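Local coordinates for protein quinoline 2-oxidoreductase large subunit (Pseudomonas putida, PDB 1T3Q) that carries the molybdenum cofactor of quinoline 2-oxidoreductase, a molybdenum hydroxylase of the xanthine dehydrogenase family that oxidises quinoline at carbon 2, at residues S319-G324 / C365-Y370; H294-R299 / L334-V339; R20-R25 / G509-L514. All blocks are in the same frame, centred on the assembly; numbering follows the deposited sequence.

Contact 1: residues S319-G324 / C365-Y370; sequences SITDGG and CPIGAY. With SMO (dioxosulfidomolybdenum(VI) ion), chain O.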
loop_
_atom_site.group_PDB
_atom_site.type_symbol
_atom_site.label_atom_id
_atom_site.label_comp_id
_atom_site.label_asym_id
_atom_site.label_seq_id
_atom_site.Cartn_x
_atom_site.Cartn_y
_atom_site.Cartn_z
ATOM N N SER B 319 -47.886 0.511 11.542
ATOM C CA SER B 319 -46.661 -0.179 11.164
ATOM C C SER B 319 -45.775 -0.480 12.368
ATOM O O SER B 319 -45.448 0.415 13.143
ATOM C CB SER B 319 -45.899 0.682 10.152
ATOM O OG SER B 319 -44.773 0.004 9.625
ATOM N N ILE B 320 -45.381 -1.741 12.514
ATOM C CA ILE B 320 -44.531 -2.145 13.629
ATOM C C ILE B 320 -43.292 -2.866 13.109
ATOM O O ILE B 320 -43.391 -3.746 12.255
ATOM C CB ILE B 320 -45.274 -3.090 14.591
ATOM C CG1 ILE B 320 -46.627 -2.487 14.977
ATOM C CG2 ILE B 320 -44.429 -3.318 15.842
ATOM C CD1 ILE B 320 -47.546 -3.456 15.696
ATOM N N THR B 321 -42.134 -2.487 13.635
ATOM C CA THR B 321 -40.861 -3.070 13.231
ATOM C C THR B 321 -40.237 -3.925 14.326
ATOM O O THR B 321 -40.201 -3.525 15.495
ATOM C CB THR B 321 -39.842 -1.957 12.861
ATOM O OG1 THR B 321 -40.296 -1.252 11.698
ATOM C CG2 THR B 321 -38.467 -2.549 12.585
ATOM N N ASP B 322 -39.761 -5.109 13.945
ATOM C CA ASP B 322 -39.073 -5.997 14.882
ATOM C C ASP B 322 -37.642 -5.480 14.775
ATOM O O ASP B 322 -36.918 -5.825 13.838
ATOM C CB ASP B 322 -39.153 -7.450 14.405
ATOM C CG ASP B 322 -38.512 -8.417 15.384
ATOM O OD1 ASP B 322 -37.330 -8.209 15.730
ATOM O OD2 ASP B 322 -39.186 -9.383 15.805
ATOM N N GLY B 323 -37.236 -4.650 15.733
ATOM C CA GLY B 323 -35.921 -4.035 15.668
ATOM C C GLY B 323 -34.683 -4.729 16.193
ATOM O O GLY B 323 -33.571 -4.256 15.959
ATOM N N GLY B 324 -34.843 -5.839 16.892
ATOM C CA GLY B 324 -33.667 -6.501 17.419
ATOM C C GLY B 324 -33.267 -5.866 18.736
ATOM O O GLY B 324 -33.950 -4.964 19.235
ATOM N N CYS B 365 -30.641 -10.099 16.352
ATOM C CA CYS B 365 -29.628 -9.151 15.941
ATOM C C CYS B 365 -30.372 -7.895 15.486
ATOM O O CYS B 365 -31.528 -7.959 15.051
ATOM C CB CYS B 365 -28.764 -9.714 14.813
ATOM S SG CYS B 365 -29.553 -9.674 13.228
ATOM N N PRO B 366 -29.735 -6.731 15.618
ATOM C CA PRO B 366 -30.399 -5.497 15.204
ATOM C C PRO B 366 -30.876 -5.472 13.761
ATOM O O PRO B 366 -30.231 -6.015 12.860
ATOM C CB PRO B 366 -29.359 -4.409 15.502
ATOM C CG PRO B 366 -28.068 -5.151 15.683
ATOM C CD PRO B 366 -28.459 -6.449 16.293
ATOM N N ILE B 367 -32.034 -4.859 13.562
ATOM C CA ILE B 367 -32.590 -4.714 12.230
ATOM C C ILE B 367 -31.709 -3.644 11.598
ATOM O O ILE B 367 -31.167 -2.791 12.296
ATOM C CB ILE B 367 -34.065 -4.244 12.292
ATOM C CG1 ILE B 367 -34.795 -4.660 11.016
ATOM C CG2 ILE B 367 -34.140 -2.737 12.493
ATOM C CD1 ILE B 367 -34.998 -6.163 10.896
ATOM N N GLY B 368 -31.546 -3.693 10.281
ATOM C CA GLY B 368 -30.700 -2.719 9.628
ATOM C C GLY B 368 -31.146 -2.429 8.210
ATOM O O GLY B 368 -32.142 -2.977 7.737
ATOM N N ALA B 369 -30.387 -1.578 7.533
ATOM C CA ALA B 369 -30.691 -1.171 6.170
ATOM C C ALA B 369 -30.384 -2.227 5.121
ATOM O O ALA B 369 -29.335 -2.859 5.147
ATOM C CB ALA B 369 -29.927 0.103 5.838
ATOM N N TYR B 370 -31.328 -2.407 4.207
ATOM C CA TYR B 370 -31.177 -3.322 3.088
ATOM C C TYR B 370 -31.977 -2.701 1.947
ATOM O O TYR B 370 -33.128 -2.303 2.129
ATOM C CB TYR B 370 -31.693 -4.727 3.422
ATOM C CG TYR B 370 -31.755 -5.675 2.233
ATOM C CD1 TYR B 370 -30.708 -5.749 1.307
ATOM C CD2 TYR B 370 -32.852 -6.515 2.049
ATOM C CE1 TYR B 370 -30.759 -6.636 0.229
ATOM C CE2 TYR B 370 -32.912 -7.411 0.979
ATOM C CZ TYR B 370 -31.863 -7.464 0.073
ATOM O OH TYR B 370 -31.925 -8.342 -0.990
HETATM S S SMO O . -29.934 0.020 1.743
HETATM MO MO SMO O . -28.778 1.187 0.378
HETATM O OM2 SMO O . -29.787 2.400 1.110
HETATM O OM1 SMO O . -27.265 1.170 1.137
#
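Ile367 N donates a straight hydrogen bond to Gly323 O (2.9 Å), joining segment 319-324, on the last part of strand 312-322 of a mixed sheet and the turn after it, to the loop that leads to the metal in the molybdopterin cofactor-binding domain. The donor stands above the carbonyl plane, 56° out of it, and Pro366 CA turns its C-H to the same Gly323 O at 3.5 Å. In return, Gly324 CA offers a C-H to Cys365 O, also at 3.5 Å. A side chain on Gly324 would run into Cys365 O and Pro366 CA. The Ile367 side chain packs over the backbone of Asp322 and Gly323: CG1 is anti to the backbone N (chi1 -156°), and Ile367 CD1 beyond it rests 3.5 Å from Asp322 O. Ile367 CG2, the other branch, lies 4.3 Å from Thr321 CG2. Further out, Asp322 is fixed by salt bridges to Arg195 and Lys364 and by a hydrogen bond between OD1 and Thr362 OG1; Arg195 also binds Cys365 O, so one guanidinium spans both segments. His260 holds Ala369 N where the loop enters the metal pocket, and there Tyr370 C lies 3.4 Å from S of the dioxosulfidomolybdenum ion.

Contact 2: residues H294-R299 / L334-V339; sequences HAKQQR and LVESHV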
loop_
_atom_site.group_PDB
_atom_site.type_symbol
_atom_site.label_atom_id
_atom_site.label_comp_id
_atom_site.label_asym_id
_atom_site.label_seq_id
_atom_site.Cartn_x
_atom_site.Cartn_y
_atom_site.Cartn_z
ATOM N N HIS B 294 -30.345 -7.763 9.914
ATOM C CA HIS B 294 -31.382 -8.385 9.102
ATOM C C HIS B 294 -32.236 -7.189 8.742
ATOM O O HIS B 294 -32.032 -6.100 9.281
ATOM C CB HIS B 294 -32.237 -9.390 9.888
ATOM C CG HIS B 294 -31.470 -10.556 10.431
ATOM N ND1 HIS B 294 -30.472 -11.191 9.721
ATOM C CD2 HIS B 294 -31.566 -11.209 11.612
ATOM C CE1 HIS B 294 -29.983 -12.184 10.445
ATOM N NE2 HIS B 294 -30.630 -12.217 11.596
ATOM N N ALA B 295 -33.195 -7.376 7.853
ATOM C CA ALA B 295 -34.033 -6.259 7.459
ATOM C C ALA B 295 -35.406 -6.688 7.002
ATOM O O ALA B 295 -35.692 -7.881 6.895
ATOM C CB ALA B 295 -33.346 -5.479 6.343
ATOM N N LYS B 296 -36.248 -5.684 6.753
ATOM C CA LYS B 296 -37.600 -5.848 6.236
ATOM C C LYS B 296 -38.676 -6.401 7.152
ATOM O O LYS B 296 -39.824 -6.545 6.728
ATOM C CB LYS B 296 -37.560 -6.706 4.967
ATOM C CG LYS B 296 -36.529 -6.255 3.943
ATOM C CD LYS B 296 -36.891 -4.903 3.327
ATOM C CE LYS B 296 -35.804 -4.435 2.360
ATOM N NZ LYS B 296 -36.177 -3.183 1.634
ATOM N N GLN B 297 -38.350 -6.702 8.404
ATOM C CA GLN B 297 -39.380 -7.272 9.257
ATOM C C GLN B 297 -40.322 -6.287 9.928
ATOM O O GLN B 297 -40.084 -5.836 11.043
ATOM C CB GLN B 297 -38.780 -8.200 10.323
ATOM C CG GLN B 297 -39.870 -8.932 11.113
ATOM C CD GLN B 297 -39.349 -10.042 12.006
ATOM O OE1 GLN B 297 -38.269 -9.944 12.586
ATOM N NE2 GLN B 297 -40.140 -11.101 12.142
ATOM N N GLN B 298 -41.390 -5.943 9.226
ATOM C CA GLN B 298 -42.393 -5.069 9.803
ATOM C C GLN B 298 -43.776 -5.619 9.504
ATOM O O GLN B 298 -43.971 -6.396 8.565
ATOM C CB GLN B 298 -42.249 -3.606 9.331
ATOM C CG GLN B 298 -42.061 -3.347 7.854
ATOM C CD GLN B 298 -42.151 -1.851 7.505
ATOM O OE1 GLN B 298 -43.213 -1.238 7.629
ATOM N NE2 GLN B 298 -41.035 -1.267 7.069
ATOM N N ARG B 299 -44.725 -5.252 10.352
ATOM C CA ARG B 299 -46.103 -5.680 10.214
ATOM C C ARG B 299 -46.845 -4.399 9.877
ATOM O O ARG B 299 -46.619 -3.370 10.511
ATOM C CB ARG B 299 -46.600 -6.248 11.548
ATOM N N LEU B 334 -35.359 3.010 13.090
ATOM C CA LEU B 334 -36.263 3.864 12.320
ATOM C C LEU B 334 -36.114 3.578 10.827
ATOM O O LEU B 334 -36.889 4.076 10.010
ATOM C CB LEU B 334 -35.965 5.342 12.585
ATOM C CG LEU B 334 -36.062 5.835 14.033
ATOM C CD1 LEU B 334 -35.997 7.360 14.049
ATOM C CD2 LEU B 334 -37.368 5.353 14.657
ATOM N N VAL B 335 -35.127 2.752 10.489
ATOM C CA VAL B 335 -34.847 2.410 9.098
ATOM C C VAL B 335 -36.005 1.683 8.403
ATOM O O VAL B 335 -36.113 1.702 7.176
ATOM C CB VAL B 335 -33.540 1.564 9.000
ATOM C CG1 VAL B 335 -33.781 0.157 9.499
ATOM C CG2 VAL B 335 -33.015 1.568 7.572
ATOM N N GLU B 336 -36.879 1.051 9.178
ATOM C CA GLU B 336 -38.016 0.348 8.594
ATOM C C GLU B 336 -39.334 1.135 8.653
ATOM O O GLU B 336 -39.580 1.990 7.806
ATOM C CB GLU B 336 -38.182 -1.027 9.243
ATOM C CG GLU B 336 -37.146 -2.053 8.755
ATOM C CD GLU B 336 -37.417 -2.523 7.327
ATOM O OE1 GLU B 336 -36.469 -2.988 6.654
ATOM O OE2 GLU B 336 -38.580 -2.444 6.881
ATOM N N SER B 337 -40.172 0.850 9.646
ATOM C CA SER B 337 -41.471 1.515 9.781
ATOM C C SER B 337 -41.479 3.045 9.762
ATOM O O SER B 337 -42.304 3.657 9.080
ATOM C CB SER B 337 -42.176 1.039 11.058
ATOM O OG SER B 337 -42.606 -0.304 10.930
ATOM N N HIS B 338 -40.573 3.658 10.512
ATOM C CA HIS B 338 -40.523 5.110 10.595
ATOM C C HIS B 338 -40.381 5.790 9.233
ATOM O O HIS B 338 -41.243 6.575 8.839
ATOM C CB HIS B 338 -39.392 5.536 11.532
ATOM C CG HIS B 338 -39.449 6.977 11.935
ATOM N ND1 HIS B 338 -38.888 7.985 11.182
ATOM C CD2 HIS B 338 -40.006 7.578 13.013
ATOM C CE1 HIS B 338 -39.095 9.146 11.780
ATOM N NE2 HIS B 338 -39.772 8.925 12.893
ATOM N N VAL B 339 -39.306 5.500 8.509
ATOM C CA VAL B 339 -39.130 6.125 7.202
ATOM C C VAL B 339 -40.153 5.605 6.200
ATOM O O VAL B 339 -40.517 6.309 5.254
ATOM C CB VAL B 339 -37.709 5.901 6.645
ATOM C CG1 VAL B 339 -36.695 6.559 7.565
ATOM C CG2 VAL B 339 -37.423 4.414 6.492
#
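The backbones come closest at Lys296 and Glu336, CA to CA 6.6 Å, near where segment 294-299 bends into strand 298-306 and segment 334-339 enters helix 337-342. Gln297, next to Lys296, is the centre of an inverse gamma turn closed by a weak bond from Gln298 N to Lys296 O. Glu336 is the N-cap residue of its helix, yet its carboxylate reaches across to segment 294-299. Its side chain bends at chi2 (-73°), and its two oxygens serve different donors. OE1 of Glu336 accepts from Lys296 N at 2.7 Å, the N-H arriving from above the carboxylate plane, 65° out of it. OE2 of Glu336 receives Gln298 NE2, likewise at 2.7 Å, in a nearly straight bond: NE2 meets the anti lone pair of OE2, and that oxygen lies in the Gln298 amide plane; amide and carboxylate stand 87° apart. These bonds pin the carboxylate at both oxygens. The aliphatic chain of Lys296 crosses Glu336 at about a right angle, its CD 3.9 Å from Glu336 OE1. The ammonium of Lys296 goes on to the carbonyls of Val373 and Arg371 and to Thr376 OG1; with Lys296 NZ 5.0 Å from Glu336 OE1, it would probably help stabilise the buried negative charge. Ser337 OG packs 3.7 Å from Gln298 CB, its hydrogen bonds probably going to Ser319 and Thr321. The contact thus fits the start of helix 337-342 against neighbouring strands 298-306 and 312-322, with Ser337 also touching Ser357 of strand 352-360 and Gln298 reaching Ala377 of helix 375-393.

Contact 3: residues R20-R25 / G509-L514; sequences RREDTR and GHETTL. With MCN (pterin cytosine dinucleotide), chain N.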
loop_
_atom_site.group_PDB
_atom_site.type_symbol
_atom_site.label_atom_id
_atom_site.label_comp_id
_atom_site.label_asym_id
_atom_site.label_seq_id
_atom_site.Cartn_x
_atom_site.Cartn_y
_atom_site.Cartn_z
ATOM N N ARG B 20 -17.774 -0.591 -18.617
ATOM C CA ARG B 20 -17.146 -0.378 -17.317
ATOM C C ARG B 20 -15.640 -0.586 -17.282
ATOM O O ARG B 20 -15.133 -1.632 -17.673
ATOM C CB ARG B 20 -17.815 -1.267 -16.262
ATOM C CG ARG B 20 -19.332 -1.133 -16.216
ATOM C CD ARG B 20 -19.870 -1.542 -14.854
ATOM N NE ARG B 20 -19.158 -2.709 -14.339
ATOM C CZ ARG B 20 -19.194 -3.108 -13.075
ATOM N NH1 ARG B 20 -18.504 -4.178 -12.698
ATOM N NH2 ARG B 20 -19.922 -2.437 -12.191
ATOM N N ARG B 21 -14.919 0.413 -16.789
ATOM C CA ARG B 21 -13.475 0.298 -16.710
ATOM C C ARG B 21 -13.032 -0.690 -15.629
ATOM O O ARG B 21 -11.939 -1.248 -15.709
ATOM C CB ARG B 21 -12.840 1.677 -16.479
ATOM C CG ARG B 21 -13.447 2.486 -15.355
ATOM C CD ARG B 21 -12.900 3.914 -15.352
ATOM N NE ARG B 21 -13.207 4.632 -16.592
ATOM C CZ ARG B 21 -12.865 5.898 -16.826
ATOM N NH1 ARG B 21 -13.179 6.473 -17.980
ATOM N NH2 ARG B 21 -12.210 6.593 -15.905
ATOM N N GLU B 22 -13.879 -0.933 -14.632
ATOM C CA GLU B 22 -13.501 -1.866 -13.575
ATOM C C GLU B 22 -13.613 -3.336 -13.977
ATOM O O GLU B 22 -12.998 -4.203 -13.352
ATOM C CB GLU B 22 -14.328 -1.620 -12.305
ATOM C CG GLU B 22 -15.831 -1.673 -12.489
ATOM C CD GLU B 22 -16.444 -0.297 -12.708
ATOM O OE1 GLU B 22 -16.073 0.376 -13.694
ATOM O OE2 GLU B 22 -17.297 0.116 -11.888
ATOM N N ASP B 23 -14.382 -3.617 -15.026
ATOM C CA ASP B 23 -14.591 -4.991 -15.477
ATOM C C ASP B 23 -13.337 -5.787 -15.793
ATOM O O ASP B 23 -13.280 -6.980 -15.509
ATOM C CB ASP B 23 -15.493 -5.023 -16.715
ATOM C CG ASP B 23 -16.951 -4.767 -16.392
ATOM O OD1 ASP B 23 -17.279 -4.484 -15.216
ATOM O OD2 ASP B 23 -17.777 -4.846 -17.325
ATOM N N THR B 24 -12.333 -5.139 -16.374
ATOM C CA THR B 24 -11.128 -5.857 -16.762
ATOM C C THR B 24 -10.393 -6.513 -15.600
ATOM O O THR B 24 -10.004 -7.677 -15.695
ATOM C CB THR B 24 -10.180 -4.947 -17.567
ATOM O OG1 THR B 24 -10.893 -4.425 -18.698
ATOM C CG2 THR B 24 -8.981 -5.737 -18.080
ATOM N N ARG B 25 -10.210 -5.803 -14.493
ATOM C CA ARG B 25 -9.526 -6.435 -13.376
ATOM C C ARG B 25 -10.440 -7.454 -12.694
ATOM O O ARG B 25 -9.973 -8.467 -12.174
ATOM C CB ARG B 25 -9.037 -5.393 -12.355
ATOM C CG ARG B 25 -10.112 -4.693 -11.538
ATOM C CD ARG B 25 -9.438 -3.834 -10.452
ATOM N NE ARG B 25 -10.380 -3.045 -9.654
ATOM C CZ ARG B 25 -11.004 -1.952 -10.087
ATOM N NH1 ARG B 25 -10.795 -1.507 -11.321
ATOM N NH2 ARG B 25 -11.826 -1.292 -9.275
ATOM N N GLY B 509 -20.886 0.662 -10.264
ATOM C CA GLY B 509 -20.256 1.392 -11.358
ATOM C C GLY B 509 -19.749 2.822 -11.251
ATOM O O GLY B 509 -19.506 3.452 -12.284
ATOM N N HIS B 510 -19.572 3.337 -10.037
ATOM C CA HIS B 510 -19.086 4.711 -9.835
ATOM C C HIS B 510 -17.797 5.039 -10.580
ATOM O O HIS B 510 -17.628 6.133 -11.106
ATOM C CB HIS B 510 -18.827 4.968 -8.349
ATOM C CG HIS B 510 -20.045 4.857 -7.492
ATOM N ND1 HIS B 510 -19.982 4.805 -6.117
ATOM C CD2 HIS B 510 -21.357 4.813 -7.810
ATOM C CE1 HIS B 510 -21.205 4.737 -5.625
ATOM N NE2 HIS B 510 -22.059 4.741 -6.632
ATOM N N GLU B 511 -16.873 4.089 -10.581
ATOM C CA GLU B 511 -15.586 4.261 -11.223
ATOM C C GLU B 511 -15.752 4.648 -12.691
ATOM O O GLU B 511 -14.899 5.320 -13.273
ATOM C CB GLU B 511 -14.793 2.962 -11.072
ATOM C CG GLU B 511 -13.401 2.971 -11.636
ATOM C CD GLU B 511 -12.603 1.760 -11.173
ATOM O OE1 GLU B 511 -11.592 1.433 -11.822
ATOM O OE2 GLU B 511 -12.990 1.143 -10.154
ATOM N N THR B 512 -16.865 4.239 -13.282
ATOM C CA THR B 512 -17.135 4.558 -14.676
ATOM C C THR B 512 -18.085 5.751 -14.812
ATOM O O THR B 512 -17.769 6.727 -15.488
ATOM C CB THR B 512 -17.736 3.332 -15.410
ATOM O OG1 THR B 512 -16.765 2.276 -15.444
ATOM C CG2 THR B 512 -18.136 3.693 -16.833
ATOM N N THR B 513 -19.233 5.687 -14.150
ATOM C CA THR B 513 -20.211 6.763 -14.260
ATOM C C THR B 513 -19.770 8.123 -13.722
ATOM O O THR B 513 -20.138 9.155 -14.281
ATOM C CB THR B 513 -21.552 6.364 -13.611
ATOM O OG1 THR B 513 -21.336 5.919 -12.267
ATOM C CG2 THR B 513 -22.207 5.251 -14.416
ATOM N N LEU B 514 -18.989 8.145 -12.647
ATOM C CA LEU B 514 -18.542 9.428 -12.121
ATOM C C LEU B 514 -17.563 10.068 -13.108
ATOM O O LEU B 514 -17.476 11.290 -13.203
ATOM C CB LEU B 514 -17.883 9.259 -10.740
ATOM C CG LEU B 514 -18.812 8.761 -9.622
ATOM C CD1 LEU B 514 -18.036 8.686 -8.304
ATOM C CD2 LEU B 514 -20.015 9.698 -9.482
HETATM N N1 MCN N . -26.986 5.571 -12.401
HETATM C C2 MCN N . -26.906 6.164 -13.703
HETATM N N3 MCN N . -27.823 7.187 -13.894
HETATM C C4 MCN N . -28.760 7.646 -12.975
HETATM C C5 MCN N . -28.804 6.992 -11.661
HETATM C C6 MCN N . -27.926 5.972 -11.380
HETATM O O2 MCN N . -26.120 5.758 -14.529
HETATM N N4 MCN N . -29.580 8.634 -13.264
HETATM C "C1'" MCN N . -25.934 4.432 -12.129
HETATM C C2D MCN N . -24.667 4.978 -11.326
HETATM O "O2'" MCN N . -23.455 4.262 -11.756
HETATM C "C3'" MCN N . -25.055 4.760 -9.879
HETATM C C4D MCN N . -25.822 3.459 -9.878
HETATM O O4D MCN N . -26.424 3.366 -11.265
HETATM O "O3'" MCN N . -23.845 4.677 -9.047
HETATM C "C5'" MCN N . -26.821 3.265 -8.703
HETATM O "O5'" MCN N . -27.615 4.425 -8.689
HETATM P PA MCN N . -27.808 5.374 -7.442
HETATM O O1A MCN N . -27.092 6.646 -7.775
HETATM O O2A MCN N . -29.305 5.347 -7.183
HETATM O O3A MCN N . -27.247 4.763 -6.042
HETATM P PB MCN N . -25.754 4.609 -5.483
HETATM O O1B MCN N . -25.668 5.436 -4.242
HETATM O O2B MCN N . -24.739 4.864 -6.558
HETATM O O3B MCN N . -25.654 3.049 -5.123
HETATM C C10 MCN N . -26.166 2.554 -3.911
HETATM C "C9'" MCN N . -27.425 1.833 -4.265
HETATM C "C8'" MCN N . -27.921 1.229 -2.931
HETATM S "S8'" MCN N . -28.341 2.418 -1.665
HETATM C "C7'" MCN N . -28.083 -0.070 -2.666
HETATM S "S7'" MCN N . -28.638 -0.749 -1.110
HETATM C "C6'" MCN N . -27.683 -1.096 -3.779
HETATM C C7 MCN N . -27.800 -0.476 -5.146
HETATM O "O9'" MCN N . -27.065 0.733 -5.226
HETATM N "N5'" MCN N . -26.329 -1.645 -3.355
HETATM C C4A MCN N . -25.729 -2.289 -4.509
HETATM N "N8'" MCN N . -27.267 -1.412 -6.193
HETATM C C4B MCN N . -26.164 -2.246 -5.846
HETATM N "N1'" MCN N . -25.543 -2.891 -6.946
HETATM C "C2'" MCN N . -24.436 -3.604 -6.636
HETATM N "N2'" MCN N . -23.815 -4.249 -7.647
HETATM N "N3'" MCN N . -23.916 -3.679 -5.359
HETATM C "C4'" MCN N . -24.482 -3.039 -4.194
HETATM O "O4'" MCN N . -23.965 -3.154 -3.110
HETATM O O HOH W 1 -12.043 5.949 -13.104
HETATM O O HOH W 2 -17.135 1.468 -9.353
HETATM O O HOH W 3 -18.643 -1.120 -9.782
#
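Thr512 OG1 is gripped from two directions: it accepts a hydrogen bond from Arg21 N (2.9 Å) and passes its own proton to Glu22 OE1 (2.7 Å). Glu22 OE1 is met on the syn side, close to the carboxylate plane. Its other oxygen, OE2, accepts from two waters, which in turn accept from the backbone N-H groups of Gly509 and Glu511, so the carboxylate faces the N-terminal end of helix 510-522, a placement probably favourable for its charge. Glu511 extends in the opposite direction past Glu22 to meet Arg25 tip to tip. The guanidinium takes the carboxylate end-on, Arg25 NH2 to Glu511 OE2 at 2.8 Å and 174°, Arg25 NH1 to Glu511 OE1 at 3.1 Å, with the two planes 18° apart. Arg25 NH2 has a second charged partner in Asp250. Arg21 leans on the same helix, its CD 3.2 Å from Glu511 O and its CG on Glu511 CG, before its guanidinium reaches the carbonyls of Ala526 and Val529. An alanine in place of Glu511 would leave Arg25 with Asp250 but without its two-pronged mate, probably less firmly fixed, and would probably open a gap beside CG and CD of Arg21. Behind Glu22, whose CG covers one face of the Arg20 guanidinium, Arg20 NE and NH1 both hold Asp23 OD1, and NH1 also binds Gln106 O of the small subunit. The helix start against which segment 20-25 packs also carries His510, whose NE2 donates to O2B of the cofactor diphosphate (2.7 Å), part of the pterin cytosine dinucleotide pocket of this molybdenum hydroxylase.

Overall arrangement
Contacts 1 and 2 form one buried unit in a single cofactor-binding domain, their centres 5 Å apart and their strands 298-306 and 312-322 neighbours in one sheet; Ser337 ties them together. Contact 3 lies about 32 to 33 Å away between centres, sharing no element with them; it brings the chain's N-terminal region to helix 510-522, is also largely buried, though Arg21, Arg25 and Glu511 are partly exposed, and touches the small subunit and the second copy of this protein. The chemistry follows: backbone and apolar packing in contact 1, a buried carboxylate in contact 2, salt bridges and bridging waters in contact 3. Contact 1 reaches the sulfur of the dioxosulfidomolybdenum ion, contact 3 the dinucleotide.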